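Local structure of DNA mismatch repair protein MutL (Aquifex aeolicus, 6LZI) at residues A[168-171]-A[172-176]. The protein binds and probably hydrolyses ATP through a Bergerat-type ATPase domain as part of DNA mismatch repair. Residues are numbered along the deposited sequence; the frame is centred on the assembly and turned at random.
Sequences KEYA and LTNPE
Lys168 to Thr173 lie at the C-terminal end of helix 156-173, where Leu172 N still bonds four residues back to Lys168 O at 2.8 Å, but Thr173 N bonds to Tyr170 O, three residues back, at 3.3 Å. This helix end packs beside helix 16-29 of the Bergerat (GHKL-type) ATPase fold. Asn174 N adds a weak bond to Ala171 O, and the chain then leaves the helix through Asn174 and Pro175.

Asn174 carries the side-chain part of the contact. Asn174 ND2 bonds to Tyr170 O at 3.0 Å, with an N-H...O angle of 159°. The N-H comes in the carbonyl plane, on a lone pair, and the oxygen lies almost in the plane of the amide. Having CG anti to the carbonyl carbon (chi1 -72°) places the amide on the flank of the helix end, reaching back to Tyr170 O. Tyr170 O thus accepts from both the Asn174 side chain and the Thr173 backbone. Asn174 ND2 also sits at the edge of the Tyr170 ring, 4.3 Å from Tyr170 CD1.

Around this end, the Tyr170 side chain packs on Lys21, Val24 and Leu28 of helix 16-29, which supplies Asn26 and Ser27 to the ADP pocket. Leu172 rests against helix 196-204 and Phe236, so the helix end lies between the ATPase part and the second sheet of the chain. Ala171 O also accepts from Arg199 NH1, and Leu172 O bonds to Tyr264 OH.

The Leu172 side chain sits beyond the outer end of the Lys168 carbonyl, with Leu172 CG 3.3 Å and Leu172 CD1 3.6 Å from Lys168 O.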
ATOM      1  N   LYS A 168       5.077  -0.690   2.974  1.00 20.24           N
ATOM      2  CA  LYS A 168       5.775  -1.937   3.273  1.00 24.56           C
ATOM      3  C   LYS A 168       4.814  -3.102   3.267  1.00 22.04           C
ATOM      4  O   LYS A 168       5.135  -4.179   2.752  1.00 19.44           O
ATOM      5  CB  LYS A 168       6.503  -1.844   4.623  1.00 25.79           C
ATOM      6  CG  LYS A 168       7.709  -0.925   4.542  1.00 26.44           C
ATOM      7  CD  LYS A 168       8.369  -0.757   5.917  1.00 29.15           C
ATOM      8  CE  LYS A 168       9.566   0.237   5.736  1.00 33.22           C
ATOM      9  NZ  LYS A 168      10.484   0.206   6.906  1.00 36.63           N
ATOM     10  N   GLU A 169       3.619  -2.888   3.811  1.00 21.69           N
ATOM     11  CA  GLU A 169       2.635  -3.969   3.904  1.00 24.04           C
ATOM     12  C   GLU A 169       2.167  -4.422   2.536  1.00 20.64           C
ATOM     13  O   GLU A 169       2.055  -5.627   2.274  1.00 19.48           O
ATOM     14  CB  GLU A 169       1.492  -3.469   4.756  1.00 25.45           C
ATOM     15  CG  GLU A 169       0.246  -4.287   4.858  1.00 29.98           C
ATOM     16  CD  GLU A 169      -0.683  -3.622   5.872  1.00 35.80           C
ATOM     17  OE1 GLU A 169      -1.650  -2.953   5.428  1.00 34.81           O
ATOM     18  OE2 GLU A 169      -0.396  -3.730   7.089  1.00 47.41           O
ATOM     19  N   TYR A 170       1.887  -3.477   1.647  1.00 22.86           N
ATOM     20  CA  TYR A 170       1.589  -3.836   0.260  1.00 20.67           C
ATOM     21  C   TYR A 170       2.810  -4.453  -0.443  1.00 21.49           C
ATOM     22  O   TYR A 170       2.692  -5.369  -1.280  1.00 21.51           O
ATOM     23  CB  TYR A 170       1.207  -2.572  -0.507  1.00 19.89           C
ATOM     24  CG  TYR A 170      -0.198  -2.123  -0.299  1.00 21.14           C
ATOM     25  CD1 TYR A 170      -1.215  -2.854  -0.771  1.00 23.30           C
ATOM     26  CD2 TYR A 170      -0.486  -0.898   0.304  1.00 17.90           C
ATOM     27  CE1 TYR A 170      -2.502  -2.452  -0.640  1.00 27.12           C
ATOM     28  CE2 TYR A 170      -1.811  -0.461   0.447  1.00 23.12           C
ATOM     29  CZ  TYR A 170      -2.803  -1.279  -0.025  1.00 26.49           C
ATOM     30  OH  TYR A 170      -4.136  -0.913   0.018  1.00 32.08           O
ATOM     31  N   ALA A 171       3.993  -3.945  -0.154  1.00 17.54           N
ATOM     32  CA  ALA A 171       5.114  -4.577  -0.826  1.00 15.08           C
ATOM     33  C   ALA A 171       5.321  -6.018  -0.362  1.00 18.14           C
ATOM     34  O   ALA A 171       5.783  -6.867  -1.155  1.00 23.43           O
ATOM     35  CB  ALA A 171       6.443  -3.868  -0.587  1.00 18.28           C
ATOM     36  N   LEU A 172       5.003  -6.297   0.896  1.00 22.32           N
ATOM     37  CA  LEU A 172       5.195  -7.666   1.362  1.00 21.50           C
ATOM     38  C   LEU A 172       4.250  -8.685   0.731  1.00 23.41           C
ATOM     39  O   LEU A 172       4.586  -9.886   0.758  1.00 24.53           O
ATOM     40  CB  LEU A 172       5.084  -7.706   2.882  1.00 20.81           C
ATOM     41  CG  LEU A 172       6.335  -7.121   3.612  1.00 20.59           C
ATOM     42  CD1 LEU A 172       6.044  -6.763   5.110  1.00 18.83           C
ATOM     43  CD2 LEU A 172       7.596  -7.974   3.533  1.00 19.40           C
ATOM     44  N   THR A 173       3.097  -8.283   0.184  1.00 22.06           N
ATOM     45  CA  THR A 173       2.211  -9.234  -0.473  1.00 22.95           C
ATOM     46  C   THR A 173       2.197  -9.084  -1.974  1.00 21.56           C
ATOM     47  O   THR A 173       1.398  -9.728  -2.637  1.00 22.06           O
ATOM     48  CB  THR A 173       0.786  -9.082   0.041  1.00 28.43           C
ATOM     49  OG1 THR A 173       0.383  -7.704   0.001  1.00 33.58           O
ATOM     50  CG2 THR A 173       0.798  -9.547   1.478  1.00 28.08           C
ATOM     51  N   ASN A 174       3.029  -8.209  -2.505  1.00 22.27           N
ATOM     52  CA  ASN A 174       3.062  -7.973  -3.932  1.00 22.46           C
ATOM     53  C   ASN A 174       4.487  -7.960  -4.417  1.00 26.97           C
ATOM     54  O   ASN A 174       4.992  -6.912  -4.827  1.00 23.76           O
ATOM     55  CB  ASN A 174       2.366  -6.648  -4.234  1.00 21.44           C
ATOM     56  CG  ASN A 174       0.873  -6.742  -4.049  1.00 23.36           C
ATOM     57  OD1 ASN A 174       0.174  -7.256  -4.927  1.00 26.23           O
ATOM     58  ND2 ASN A 174       0.370  -6.271  -2.874  1.00 20.90           N
ATOM     59  N   PRO A 175       5.188  -9.089  -4.324  1.00 26.53           N
ATOM     60  CA  PRO A 175       6.611  -9.050  -4.628  1.00 21.53           C
ATOM     61  C   PRO A 175       6.861  -8.865  -6.102  1.00 24.81           C
ATOM     62  O   PRO A 175       7.959  -8.480  -6.436  1.00 23.27           O
ATOM     63  CB  PRO A 175       7.135 -10.409  -4.099  1.00 22.69           C
ATOM     64  CG  PRO A 175       6.010 -11.257  -4.204  1.00 24.18           C
ATOM     65  CD  PRO A 175       4.814 -10.420  -3.789  1.00 21.59           C
ATOM     66  N   GLU A 176       5.869  -9.119  -6.973  1.00 22.76           N
ATOM     67  CA  GLU A 176       6.001  -8.943  -8.413  1.00 23.64           C
ATOM     68  C   GLU A 176       5.856  -7.464  -8.798  1.00 22.21           C
ATOM     69  O   GLU A 176       6.081  -7.104  -9.965  1.00 24.65           O
ATOM     70  CB  GLU A 176       4.961  -9.808  -9.105  1.00 25.68           C
ATOM     71  CG  GLU A 176       3.496  -9.292  -8.983  1.00 33.58           C
ATOM     72  CD  GLU A 176       2.714  -9.649  -7.698  1.00 35.35           C
ATOM     73  OE1 GLU A 176       3.260 -10.156  -6.681  1.00 29.65           O
ATOM     74  OE2 GLU A 176       1.471  -9.404  -7.727  1.00 40.48           O
TER